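Local coordinates for lactococcal phage P2 ORF15 (PDB 2WZP), which probably serves as the distal tail protein of the phage, forming the central part of the baseplate that joins the tail tube to the receptor-binding machinery, at residues G229-K234 with D264-N269; T238-R243 with I310-A315; T253-K258 with P290-E295. All coordinates share one frame; numbering follows the deposited sequence.

Contact 1: G229-K234 with D264-N269; sequences GILYPK and DYILIN
L231 and I266 face each other as an antiparallel hydrogen-bonded pair, an example of backbones joining edge to edge while side chains pack above and below. L231 N donates to I266 O at 2.8 Å. The return bond, from I266 N to L231 O, is 2.9 Å long; G229 and I268 form the next such pair, with I230 and L267 as the non-hydrogen-bonded pair between. On the face carrying L231, I266 and I268, CD1 of L231 lies 4.1 Å from CD1 of I268, the two side chains crossing at about a right angle. P233 extends this apolar row, its CG 4.0 Å from I266 CD1. The strands are neighbours inside the six-stranded antiparallel sheet of the C-terminal Dit domain, and A315 and F317 of strand 312-322 also pack on L231. Y265 serves the other face. Its chi1 of 61° sets CG over the backbone, flanked by both N and C, and the ring meets I230 along one side: CD2 lies 3.6 Å from I230 CG2, and CE2 touches I230 CD1. Y232 runs alongside it, CE1 3.6 Å from Y265 CB, the two ring planes inclined at 53°. D264 and Y265 together face W280 in a classic beta bulge, and the W280 ring stacks on that of Y265, while an apolar side chain of another protein chain of the assembly packs against Y265.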
ATOM      1  N   GLY M 229     -48.658  -9.670  27.797  1.00 35.52           N
ATOM      2  CA  GLY M 229     -49.808  -9.264  28.594  1.00 34.32           C
ATOM      3  C   GLY M 229     -50.339 -10.297  29.549  1.00 36.36           C
ATOM      4  O   GLY M 229     -50.107 -11.500  29.369  1.00 34.72           O
ATOM      5  N   ILE M 230     -51.043  -9.799  30.584  1.00 32.93           N
ATOM      6  CA  ILE M 230     -51.750 -10.556  31.628  1.00 31.99           C
ATOM      7  C   ILE M 230     -53.199 -10.223  31.413  1.00 34.93           C
ATOM      8  O   ILE M 230     -53.569  -9.060  31.515  1.00 35.50           O
ATOM      9  CB  ILE M 230     -51.266 -10.227  33.063  1.00 34.54           C
ATOM     10  CG1 ILE M 230     -49.770 -10.591  33.206  1.00 34.05           C
ATOM     11  CG2 ILE M 230     -52.139 -10.914  34.132  1.00 33.51           C
ATOM     12  CD1 ILE M 230     -49.401 -11.618  34.241  1.00 35.31           C
ATOM     13  N   LEU M 231     -53.988 -11.235  31.022  1.00 29.13           N
ATOM     14  CA  LEU M 231     -55.402 -11.134  30.698  1.00 26.18           C
ATOM     15  C   LEU M 231     -56.224 -11.696  31.840  1.00 30.21           C
ATOM     16  O   LEU M 231     -55.924 -12.782  32.331  1.00 29.37           O
ATOM     17  CB  LEU M 231     -55.723 -11.896  29.386  1.00 25.08           C
ATOM     18  CG  LEU M 231     -54.746 -11.777  28.175  1.00 27.59           C
ATOM     19  CD1 LEU M 231     -55.212 -12.642  27.018  1.00 25.12           C
ATOM     20  CD2 LEU M 231     -54.619 -10.363  27.685  1.00 30.28           C
ATOM     21  N   TYR M 232     -57.260 -10.942  32.286  1.00 28.12           N
ATOM     22  CA  TYR M 232     -58.170 -11.381  33.350  1.00 27.85           C
ATOM     23  C   TYR M 232     -59.563 -11.695  32.762  1.00 32.75           C
ATOM     24  O   TYR M 232     -60.361 -10.772  32.526  1.00 31.69           O
ATOM     25  CB  TYR M 232     -58.229 -10.373  34.524  1.00 27.46           C
ATOM     26  CG  TYR M 232     -56.906 -10.188  35.248  1.00 27.22           C
ATOM     27  CD1 TYR M 232     -56.521 -11.049  36.272  1.00 28.50           C
ATOM     28  CD2 TYR M 232     -56.036  -9.156  34.902  1.00 27.72           C
ATOM     29  CE1 TYR M 232     -55.318 -10.874  36.954  1.00 26.62           C
ATOM     30  CE2 TYR M 232     -54.826  -8.974  35.572  1.00 28.37           C
ATOM     31  CZ  TYR M 232     -54.485  -9.822  36.616  1.00 35.72           C
ATOM     32  OH  TYR M 232     -53.292  -9.672  37.275  1.00 38.11           O
ATOM     33  N   PRO M 233     -59.862 -12.998  32.500  1.00 31.39           N
ATOM     34  CA  PRO M 233     -61.193 -13.352  31.941  1.00 31.70           C
ATOM     35  C   PRO M 233     -62.374 -12.961  32.830  1.00 37.93           C
ATOM     36  O   PRO M 233     -62.233 -12.844  34.049  1.00 37.89           O
ATOM     37  CB  PRO M 233     -61.112 -14.864  31.698  1.00 33.27           C
ATOM     38  CG  PRO M 233     -59.644 -15.237  31.853  1.00 37.28           C
ATOM     39  CD  PRO M 233     -59.016 -14.197  32.719  1.00 32.97           C
ATOM     40  N   LYS M 234     -63.522 -12.684  32.205  1.00 36.31           N
ATOM     41  CA  LYS M 234     -64.720 -12.243  32.913  1.00 36.26           C
ATOM     42  C   LYS M 234     -65.695 -13.379  33.177  1.00 42.76           C
ATOM     43  O   LYS M 234     -65.894 -13.743  34.336  1.00 43.72           O
ATOM     44  CB  LYS M 234     -65.396 -11.067  32.167  1.00 38.27           C
ATOM     45  CG  LYS M 234     -66.368 -10.253  33.008  1.00 45.63           C
ATOM     46  CD  LYS M 234     -66.749  -8.965  32.323  1.00 58.18           C
ATOM     47  CE  LYS M 234     -67.297  -7.932  33.284  1.00 68.35           C
ATOM     48  NZ  LYS M 234     -66.577  -6.619  33.151  1.00 75.27           N
ATOM     49  N   ASP M 264     -57.165 -18.032  36.618  1.00 31.96           N
ATOM     50  CA  ASP M 264     -57.123 -16.772  37.378  1.00 31.94           C
ATOM     51  C   ASP M 264     -56.741 -15.591  36.457  1.00 36.68           C
ATOM     52  O   ASP M 264     -57.290 -14.493  36.579  1.00 38.57           O
ATOM     53  CB  ASP M 264     -56.134 -16.882  38.550  1.00 33.63           C
ATOM     54  CG  ASP M 264     -56.464 -17.945  39.589  1.00 42.98           C
ATOM     55  OD1 ASP M 264     -57.654 -18.341  39.691  1.00 45.10           O
ATOM     56  OD2 ASP M 264     -55.544 -18.354  40.323  1.00 47.33           O
ATOM     57  N   TYR M 265     -55.797 -15.847  35.541  1.00 30.21           N
ATOM     58  CA  TYR M 265     -55.305 -14.956  34.511  1.00 28.75           C
ATOM     59  C   TYR M 265     -54.560 -15.771  33.475  1.00 32.39           C
ATOM     60  O   TYR M 265     -54.165 -16.909  33.762  1.00 33.14           O
ATOM     61  CB  TYR M 265     -54.410 -13.851  35.069  1.00 29.28           C
ATOM     62  CG  TYR M 265     -53.151 -14.317  35.761  1.00 29.26           C
ATOM     63  CD1 TYR M 265     -53.130 -14.534  37.141  1.00 30.35           C
ATOM     64  CD2 TYR M 265     -51.943 -14.402  35.070  1.00 28.91           C
ATOM     65  CE1 TYR M 265     -51.958 -14.911  37.795  1.00 29.09           C
ATOM     66  CE2 TYR M 265     -50.765 -14.779  35.713  1.00 29.09           C
ATOM     67  CZ  TYR M 265     -50.780 -15.043  37.073  1.00 34.92           C
ATOM     68  OH  TYR M 265     -49.615 -15.396  37.710  1.00 32.51           O
ATOM     69  N   ILE M 266     -54.386 -15.197  32.274  1.00 27.00           N
ATOM     70  CA  ILE M 266     -53.673 -15.800  31.157  1.00 26.80           C
ATOM     71  C   ILE M 266     -52.500 -14.900  30.810  1.00 30.07           C
ATOM     72  O   ILE M 266     -52.679 -13.696  30.669  1.00 28.65           O
ATOM     73  CB  ILE M 266     -54.620 -15.933  29.934  1.00 30.34           C
ATOM     74  CG1 ILE M 266     -55.832 -16.857  30.252  1.00 30.69           C
ATOM     75  CG2 ILE M 266     -53.847 -16.382  28.661  1.00 29.12           C
ATOM     76  CD1 ILE M 266     -57.030 -16.717  29.246  1.00 34.23           C
ATOM     77  N   LEU M 267     -51.316 -15.472  30.627  1.00 27.95           N
ATOM     78  CA  LEU M 267     -50.135 -14.713  30.224  1.00 26.94           C
ATOM     79  C   LEU M 267     -49.835 -14.995  28.760  1.00 31.00           C
ATOM     80  O   LEU M 267     -49.784 -16.151  28.341  1.00 31.10           O
ATOM     81  CB  LEU M 267     -48.928 -15.026  31.130  1.00 26.39           C
ATOM     82  CG  LEU M 267     -47.653 -14.194  30.910  1.00 30.56           C
ATOM     83  CD1 LEU M 267     -46.897 -14.013  32.207  1.00 30.31           C
ATOM     84  CD2 LEU M 267     -46.751 -14.842  29.915  1.00 31.99           C
ATOM     85  N   ILE M 268     -49.677 -13.932  27.984  1.00 28.62           N
ATOM     86  CA  ILE M 268     -49.344 -14.012  26.556  1.00 28.30           C
ATOM     87  C   ILE M 268     -48.050 -13.258  26.257  1.00 32.74           C
ATOM     88  O   ILE M 268     -47.777 -12.257  26.910  1.00 32.21           O
ATOM     89  CB  ILE M 268     -50.502 -13.657  25.576  1.00 30.76           C
ATOM     90  CG1 ILE M 268     -50.971 -12.202  25.735  1.00 31.59           C
ATOM     91  CG2 ILE M 268     -51.688 -14.643  25.722  1.00 30.68           C
ATOM     92  CD1 ILE M 268     -51.935 -11.703  24.654  1.00 31.09           C
ATOM     93  N   ASN M 269     -47.241 -13.761  25.298  1.00 28.67           N
ATOM     94  CA  ASN M 269     -46.031 -13.091  24.851  1.00 27.46           C
ATOM     95  C   ASN M 269     -45.774 -13.435  23.415  1.00 30.18           C
ATOM     96  O   ASN M 269     -45.489 -14.589  23.102  1.00 29.34           O
ATOM     97  CB  ASN M 269     -44.826 -13.400  25.728  1.00 23.45           C
ATOM     98  CG  ASN M 269     -43.682 -12.459  25.483  1.00 29.39           C
ATOM     99  OD1 ASN M 269     -43.571 -11.763  24.435  1.00 19.88           O
ATOM    100  ND2 ASN M 269     -42.782 -12.450  26.428  1.00 20.97           N
TER
HETATM  101  O   HOH W   1     -60.026 -13.508  36.470  1.00 54.01           O

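Contact 2: T238-R243 with I310-A315; sequences TPAGVR and INLSKA
N311 and I310 reach T238 and R243 through different first torsions. In N311, CG stands opposite the backbone N (chi1 -177°), which carries the amide toward T238; in I310 it is the carbonyl carbon that CG1 opposes (chi1 -63°), and an extended second torsion sends CD1 along toward R243. There CD1 lies 3.7 Å from R243 CB, the two side chains meeting at about a right angle. The guanidinium group of R243 is engaged by E251 and E308 in salt bridges. Between these ends, G241 and I310 form an antiparallel hydrogen-bonded pair: G241 N donates to I310 O at 3.0 Å, and I310 N returns a bond to G241 O. The pair belongs to the four-stranded antiparallel sheet in which 240-246 and 305-310 are neighbours. Just beyond it the chain takes a left-handed backbone conformation at N311 and turns a corner at S313, so 310-315 passes from this sheet into the six-stranded one, a simple example of one length of chain serving two sheets. L312 fills the angle between them: its CD2 branch is 3.8 Å from A240 CB, its CD1 branch 4.0 Å from V242 CG1, and L231 of strand 224-233 packs on both L312 and V242. At the far end N311 ND2 makes a weak, bent hydrogen bond to T238 O at 3.3 Å and lies 3.6 Å from T238 CG2. The firmer hold on the amide is through OD1, which accepts a hydrogen bond from L235 N.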
ATOM      1  N   THR M 238     -66.863 -19.272  28.469  1.00 43.05           N
ATOM      2  CA  THR M 238     -66.837 -18.350  27.334  1.00 40.26           C
ATOM      3  C   THR M 238     -65.380 -18.112  26.918  1.00 39.93           C
ATOM      4  O   THR M 238     -64.557 -17.822  27.790  1.00 39.28           O
ATOM      5  CB  THR M 238     -67.541 -17.032  27.746  1.00 43.71           C
ATOM      6  OG1 THR M 238     -68.804 -17.350  28.308  1.00 49.10           O
ATOM      7  CG2 THR M 238     -67.721 -16.035  26.593  1.00 40.94           C
ATOM      8  N   PRO M 239     -65.047 -18.165  25.605  1.00 34.18           N
ATOM      9  CA  PRO M 239     -63.674 -17.846  25.188  1.00 33.39           C
ATOM     10  C   PRO M 239     -63.245 -16.431  25.546  1.00 36.79           C
ATOM     11  O   PRO M 239     -64.064 -15.511  25.584  1.00 37.64           O
ATOM     12  CB  PRO M 239     -63.688 -18.059  23.666  1.00 34.62           C
ATOM     13  CG  PRO M 239     -65.053 -18.129  23.272  1.00 38.51           C
ATOM     14  CD  PRO M 239     -65.885 -18.519  24.443  1.00 34.76           C
ATOM     15  N   ALA M 240     -61.965 -16.282  25.854  1.00 31.98           N
ATOM     16  CA  ALA M 240     -61.349 -15.023  26.253  1.00 30.95           C
ATOM     17  C   ALA M 240     -60.032 -14.792  25.516  1.00 35.63           C
ATOM     18  O   ALA M 240     -59.331 -15.736  25.123  1.00 36.61           O
ATOM     19  CB  ALA M 240     -61.103 -15.015  27.750  1.00 31.32           C
ATOM     20  N   GLY M 241     -59.718 -13.525  25.338  1.00 29.74           N
ATOM     21  CA  GLY M 241     -58.484 -13.096  24.715  1.00 28.19           C
ATOM     22  C   GLY M 241     -58.591 -11.662  24.287  1.00 32.11           C
ATOM     23  O   GLY M 241     -59.270 -10.871  24.940  1.00 33.59           O
ATOM     24  N   VAL M 242     -57.953 -11.331  23.165  1.00 27.34           N
ATOM     25  CA  VAL M 242     -57.906  -9.992  22.573  1.00 26.62           C
ATOM     26  C   VAL M 242     -58.039 -10.072  21.052  1.00 30.66           C
ATOM     27  O   VAL M 242     -57.603 -11.053  20.453  1.00 30.64           O
ATOM     28  CB  VAL M 242     -56.596  -9.233  22.958  1.00 29.63           C
ATOM     29  CG1 VAL M 242     -56.552  -8.915  24.452  1.00 28.19           C
ATOM     30  CG2 VAL M 242     -55.337  -9.999  22.522  1.00 29.35           C
ATOM     31  N   ARG M 243     -58.614  -9.030  20.428  1.00 26.97           N
ATOM     32  CA  ARG M 243     -58.700  -8.925  18.964  1.00 26.06           C
ATOM     33  C   ARG M 243     -58.124  -7.619  18.454  1.00 29.91           C
ATOM     34  O   ARG M 243     -58.134  -6.614  19.174  1.00 30.27           O
ATOM     35  CB  ARG M 243     -60.104  -9.176  18.420  1.00 25.67           C
ATOM     36  CG  ARG M 243     -61.121  -8.085  18.691  1.00 28.86           C
ATOM     37  CD  ARG M 243     -62.437  -8.576  18.172  1.00 32.65           C
ATOM     38  NE  ARG M 243     -63.422  -7.510  18.085  1.00 42.44           N
ATOM     39  CZ  ARG M 243     -64.197  -7.286  17.036  1.00 53.32           C
ATOM     40  NH1 ARG M 243     -64.098  -8.049  15.953  1.00 39.38           N
ATOM     41  NH2 ARG M 243     -65.081  -6.305  17.059  1.00 47.48           N
ATOM     42  N   ILE M 310     -61.590  -9.455  24.647  1.00 29.53           N
ATOM     43  CA  ILE M 310     -62.646 -10.439  24.422  1.00 29.08           C
ATOM     44  C   ILE M 310     -62.877 -11.116  25.755  1.00 35.44           C
ATOM     45  O   ILE M 310     -61.999 -11.848  26.236  1.00 37.05           O
ATOM     46  CB  ILE M 310     -62.399 -11.453  23.275  1.00 31.04           C
ATOM     47  CG1 ILE M 310     -62.298 -10.722  21.916  1.00 29.97           C
ATOM     48  CG2 ILE M 310     -63.525 -12.536  23.276  1.00 31.68           C
ATOM     49  CD1 ILE M 310     -61.713 -11.434  20.931  1.00 30.04           C
ATOM     50  N   ASN M 311     -64.034 -10.812  26.376  1.00 30.30           N
ATOM     51  CA  ASN M 311     -64.464 -11.377  27.643  1.00 29.33           C
ATOM     52  C   ASN M 311     -63.414 -11.214  28.740  1.00 33.97           C
ATOM     53  O   ASN M 311     -63.126 -12.154  29.472  1.00 34.58           O
ATOM     54  CB  ASN M 311     -64.923 -12.832  27.452  1.00 26.17           C
ATOM     55  CG  ASN M 311     -65.446 -13.479  28.678  1.00 41.14           C
ATOM     56  OD1 ASN M 311     -66.028 -12.825  29.537  1.00 39.59           O
ATOM     57  ND2 ASN M 311     -65.183 -14.766  28.819  1.00 30.84           N
ATOM     58  N   LEU M 312     -62.850  -9.998  28.863  1.00 29.40           N
ATOM     59  CA  LEU M 312     -61.857  -9.710  29.902  1.00 27.30           C
ATOM     60  C   LEU M 312     -62.339  -8.567  30.733  1.00 32.94           C
ATOM     61  O   LEU M 312     -62.915  -7.608  30.198  1.00 33.27           O
ATOM     62  CB  LEU M 312     -60.458  -9.354  29.345  1.00 25.79           C
ATOM     63  CG  LEU M 312     -59.792 -10.292  28.331  1.00 28.11           C
ATOM     64  CD1 LEU M 312     -58.462  -9.722  27.889  1.00 26.75           C
ATOM     65  CD2 LEU M 312     -59.577 -11.691  28.920  1.00 29.72           C
ATOM     66  N   SER M 313     -62.056  -8.625  32.039  1.00 28.76           N
ATOM     67  CA  SER M 313     -62.402  -7.523  32.906  1.00 27.57           C
ATOM     68  C   SER M 313     -61.286  -6.474  32.857  1.00 34.01           C
ATOM     69  O   SER M 313     -61.542  -5.286  32.992  1.00 34.10           O
ATOM     70  CB  SER M 313     -62.636  -8.019  34.324  1.00 29.05           C
ATOM     71  OG  SER M 313     -61.496  -8.691  34.827  1.00 43.36           O
ATOM     72  N   LYS M 314     -60.049  -6.924  32.636  1.00 33.67           N
ATOM     73  CA  LYS M 314     -58.826  -6.129  32.626  1.00 33.30           C
ATOM     74  C   LYS M 314     -57.742  -6.892  31.855  1.00 35.29           C
ATOM     75  O   LYS M 314     -57.803  -8.123  31.741  1.00 33.65           O
ATOM     76  CB  LYS M 314     -58.373  -5.935  34.098  1.00 36.15           C
ATOM     77  CG  LYS M 314     -57.354  -4.823  34.356  1.00 42.82           C
ATOM     78  CD  LYS M 314     -56.874  -4.834  35.810  1.00 43.45           C
ATOM     79  CE  LYS M 314     -56.530  -3.453  36.322  1.00 60.55           C
ATOM     80  NZ  LYS M 314     -55.805  -3.492  37.625  1.00 78.33           N
ATOM     81  N   ALA M 315     -56.748  -6.149  31.352  1.00 31.91           N
ATOM     82  CA  ALA M 315     -55.547  -6.642  30.674  1.00 31.37           C
ATOM     83  C   ALA M 315     -54.414  -5.673  30.981  1.00 35.78           C
ATOM     84  O   ALA M 315     -54.615  -4.454  30.970  1.00 36.37           O
ATOM     85  CB  ALA M 315     -55.762  -6.735  29.170  1.00 31.85           C
TER

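Contact 3: T253-K258 with P290-E295; sequences TAIVFK and PVMDFE
Strand 251-257 is the outermost strand, within this chain, of a four-stranded antiparallel sheet, and 290-295, the end of a 3-10 segment and the loop after it, docks along it through a single backbone bridge between F257 and M292. Two hydrogen bonds flank that bridge. D293 N donates to V256 O at 3.0 Å; K258 N reaches V291 O at 3.3 Å, a weak bond. D293 is the centre of an inverse gamma turn that bends the loop away, and beyond it a water takes over: it donates to A254 O and to D293 O (2.7 Å) and accepts from V256 N (3.0 Å). Side chains add a Met-aromatic contact. M292 has its CG opposite the backbone N (chi1 -166°) and runs beside F257, both pointing the same way. A bend at its third torsion (-36°) brings CE to 3.7 Å from F257 CE1, while SD sits obliquely 5.2 Å from the ring centroid. The same sulfur lies 4.1 Å from I255 CG2, and Y277 of strand 276-281 packs on I255, F257 and M292 alike. The chemistry illustrates how an irregular loop can stand in for a further strand: a firm bond serves the V256 carbonyl and a weak one the K258 amide, a water bridges where the backbones part, and M292 holds the loop's apolar side against F257 and I255.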
ATOM      1  N   THR M 253     -56.645 -10.094  13.001  1.00 27.34           N
ATOM      2  CA  THR M 253     -55.977 -11.075  13.876  1.00 27.01           C
ATOM      3  C   THR M 253     -56.554 -11.013  15.304  1.00 31.33           C
ATOM      4  O   THR M 253     -57.126  -9.983  15.703  1.00 30.72           O
ATOM      5  CB  THR M 253     -54.425 -10.973  13.836  1.00 31.01           C
ATOM      6  OG1 THR M 253     -53.880 -12.235  14.208  1.00 35.06           O
ATOM      7  CG2 THR M 253     -53.853  -9.895  14.768  1.00 23.97           C
ATOM      8  N   ALA M 254     -56.376 -12.115  16.070  1.00 26.55           N
ATOM      9  CA  ALA M 254     -56.834 -12.255  17.459  1.00 25.22           C
ATOM     10  C   ALA M 254     -56.167 -13.456  18.139  1.00 29.93           C
ATOM     11  O   ALA M 254     -55.888 -14.473  17.497  1.00 30.23           O
ATOM     12  CB  ALA M 254     -58.341 -12.434  17.495  1.00 25.77           C
ATOM     13  N   ILE M 255     -55.930 -13.335  19.446  1.00 25.91           N
ATOM     14  CA  ILE M 255     -55.362 -14.388  20.293  1.00 25.01           C
ATOM     15  C   ILE M 255     -56.480 -14.685  21.295  1.00 29.86           C
ATOM     16  O   ILE M 255     -56.680 -13.901  22.210  1.00 28.79           O
ATOM     17  CB  ILE M 255     -54.034 -13.918  20.963  1.00 26.54           C
ATOM     18  CG1 ILE M 255     -53.007 -13.473  19.893  1.00 25.93           C
ATOM     19  CG2 ILE M 255     -53.461 -15.007  21.868  1.00 24.46           C
ATOM     20  CD1 ILE M 255     -52.021 -12.461  20.352  1.00 31.09           C
ATOM     21  N   VAL M 256     -57.286 -15.746  21.032  1.00 26.57           N
ATOM     22  CA  VAL M 256     -58.470 -16.146  21.810  1.00 24.98           C
ATOM     23  C   VAL M 256     -58.307 -17.604  22.267  1.00 30.07           C
ATOM     24  O   VAL M 256     -57.820 -18.440  21.501  1.00 29.90           O
ATOM     25  CB  VAL M 256     -59.788 -15.938  20.991  1.00 26.79           C
ATOM     26  CG1 VAL M 256     -61.026 -16.176  21.839  1.00 25.76           C
ATOM     27  CG2 VAL M 256     -59.851 -14.554  20.369  1.00 26.45           C
ATOM     28  N   PHE M 257     -58.770 -17.904  23.495  1.00 26.01           N
ATOM     29  CA  PHE M 257     -58.671 -19.226  24.100  1.00 25.70           C
ATOM     30  C   PHE M 257     -60.002 -19.717  24.646  1.00 31.86           C
ATOM     31  O   PHE M 257     -60.783 -18.927  25.164  1.00 30.51           O
ATOM     32  CB  PHE M 257     -57.685 -19.166  25.292  1.00 26.70           C
ATOM     33  CG  PHE M 257     -56.319 -18.614  24.950  1.00 27.00           C
ATOM     34  CD1 PHE M 257     -55.331 -19.438  24.412  1.00 25.89           C
ATOM     35  CD2 PHE M 257     -56.020 -17.265  25.161  1.00 26.75           C
ATOM     36  CE1 PHE M 257     -54.084 -18.924  24.086  1.00 25.34           C
ATOM     37  CE2 PHE M 257     -54.758 -16.756  24.835  1.00 27.16           C
ATOM     38  CZ  PHE M 257     -53.801 -17.593  24.319  1.00 24.50           C
ATOM     39  N   LYS M 258     -60.195 -21.048  24.637  1.00 29.92           N
ATOM     40  CA  LYS M 258     -61.329 -21.716  25.260  1.00 28.86           C
ATOM     41  C   LYS M 258     -60.809 -22.862  26.113  1.00 33.92           C
ATOM     42  O   LYS M 258     -60.570 -23.968  25.621  1.00 32.78           O
ATOM     43  CB  LYS M 258     -62.412 -22.160  24.258  1.00 29.92           C
ATOM     44  CG  LYS M 258     -63.681 -22.708  24.928  1.00 43.72           C
ATOM     45  CD  LYS M 258     -64.328 -21.734  25.956  1.00 49.60           C
ATOM     46  CE  LYS M 258     -65.439 -22.407  26.707  1.00 56.40           C
ATOM     47  NZ  LYS M 258     -64.943 -23.210  27.857  1.00 61.82           N
ATOM     48  N   PRO M 290     -52.488 -25.204  22.688  1.00 24.97           N
ATOM     49  CA  PRO M 290     -53.377 -26.186  22.016  1.00 24.94           C
ATOM     50  C   PRO M 290     -54.859 -25.806  21.981  1.00 31.80           C
ATOM     51  O   PRO M 290     -55.663 -26.394  21.258  1.00 34.46           O
ATOM     52  CB  PRO M 290     -53.198 -27.442  22.878  1.00 25.04           C
ATOM     53  CG  PRO M 290     -51.843 -27.329  23.407  1.00 27.62           C
ATOM     54  CD  PRO M 290     -51.686 -25.881  23.730  1.00 24.08           C
ATOM     55  N   VAL M 291     -55.205 -24.794  22.743  1.00 27.53           N
ATOM     56  CA  VAL M 291     -56.576 -24.399  22.946  1.00 26.94           C
ATOM     57  C   VAL M 291     -56.952 -23.029  22.374  1.00 31.66           C
ATOM     58  O   VAL M 291     -58.085 -22.545  22.531  1.00 32.84           O
ATOM     59  CB  VAL M 291     -56.871 -24.706  24.434  1.00 30.14           C
ATOM     60  CG1 VAL M 291     -57.162 -23.477  25.292  1.00 30.06           C
ATOM     61  CG2 VAL M 291     -57.887 -25.829  24.580  1.00 29.25           C
ATOM     62  N   MET M 292     -56.019 -22.476  21.594  1.00 28.38           N
ATOM     63  CA  MET M 292     -56.160 -21.213  20.880  1.00 27.94           C
ATOM     64  C   MET M 292     -56.951 -21.395  19.591  1.00 30.63           C
ATOM     65  O   MET M 292     -56.896 -22.466  18.979  1.00 27.71           O
ATOM     66  CB  MET M 292     -54.783 -20.666  20.511  1.00 30.36           C
ATOM     67  CG  MET M 292     -54.836 -19.223  20.082  1.00 34.83           C
ATOM     68  SD  MET M 292     -53.251 -18.463  19.709  1.00 40.17           S
ATOM     69  CE  MET M 292     -52.227 -19.218  20.899  1.00 36.18           C
ATOM     70  N   ASP M 293     -57.660 -20.327  19.168  1.00 29.09           N
ATOM     71  CA  ASP M 293     -58.394 -20.289  17.911  1.00 28.63           C
ATOM     72  C   ASP M 293     -57.373 -19.948  16.823  1.00 33.39           C
ATOM     73  O   ASP M 293     -57.184 -18.780  16.471  1.00 36.02           O
ATOM     74  CB  ASP M 293     -59.550 -19.271  17.956  1.00 29.55           C
ATOM     75  CG  ASP M 293     -60.521 -19.319  16.781  1.00 35.32           C
ATOM     76  OD1 ASP M 293     -61.576 -18.673  16.859  1.00 38.30           O
ATOM     77  OD2 ASP M 293     -60.219 -19.990  15.778  1.00 39.51           O
ATOM     78  N   PHE M 294     -56.707 -20.985  16.310  1.00 26.51           N
ATOM     79  CA  PHE M 294     -55.676 -20.892  15.285  1.00 24.73           C
ATOM     80  C   PHE M 294     -56.141 -20.144  14.037  1.00 31.87           C
ATOM     81  O   PHE M 294     -55.386 -19.320  13.516  1.00 33.44           O
ATOM     82  CB  PHE M 294     -55.135 -22.301  14.950  1.00 25.00           C
ATOM     83  CG  PHE M 294     -54.687 -23.100  16.173  1.00 24.29           C
ATOM     84  CD1 PHE M 294     -53.596 -22.686  16.941  1.00 25.65           C
ATOM     85  CD2 PHE M 294     -55.352 -24.260  16.548  1.00 23.22           C
ATOM     86  CE1 PHE M 294     -53.182 -23.425  18.064  1.00 25.43           C
ATOM     87  CE2 PHE M 294     -54.954 -24.979  17.684  1.00 25.30           C
ATOM     88  CZ  PHE M 294     -53.859 -24.568  18.423  1.00 23.40           C
ATOM     89  N   GLU M 295     -57.397 -20.368  13.592  1.00 27.69           N
ATOM     90  CA  GLU M 295     -57.941 -19.672  12.430  1.00 27.39           C
ATOM     91  C   GLU M 295     -58.021 -18.148  12.627  1.00 33.37           C
ATOM     92  O   GLU M 295     -57.839 -17.402  11.669  1.00 35.61           O
ATOM     93  CB  GLU M 295     -59.311 -20.223  12.053  1.00 28.59           C
ATOM     94  CG  GLU M 295     -59.914 -19.498  10.862  1.00 33.84           C
ATOM     95  CD  GLU M 295     -61.163 -20.090  10.258  1.00 52.39           C
ATOM     96  OE1 GLU M 295     -61.651 -19.517   9.254  1.00 32.21           O
ATOM     97  OE2 GLU M 295     -61.624 -21.147  10.751  1.00 45.08           O
TER
HETATM   98  O   HOH W   2     -56.970 -16.716  18.188  1.00 30.28           O

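How the contacts relate
All three contacts lie in the C-terminal Dit domain, on the same side of the chain's centre. Contacts 1 and 2, with centres about 8 Å apart, share the six-stranded sheet: strands 224-233 and 312-322 are neighbours in it, and Y232 O lies 2.8 Å from S313 N, a probable hydrogen bond. Contacts 2 and 3, about 11 Å apart between centres, share the smaller sheet, with a probable bond of 2.8 Å from F257 N to A240 O; along the chain contact 3 is nested within the loop that contact 2 closes. Contacts 1 and 3, about 13 Å apart between centres, meet through side chains, I268 CG2 lying 3.8 Å from F257 CE2, so strand 251-257 of the smaller sheet packs on strand 265-269 of the larger.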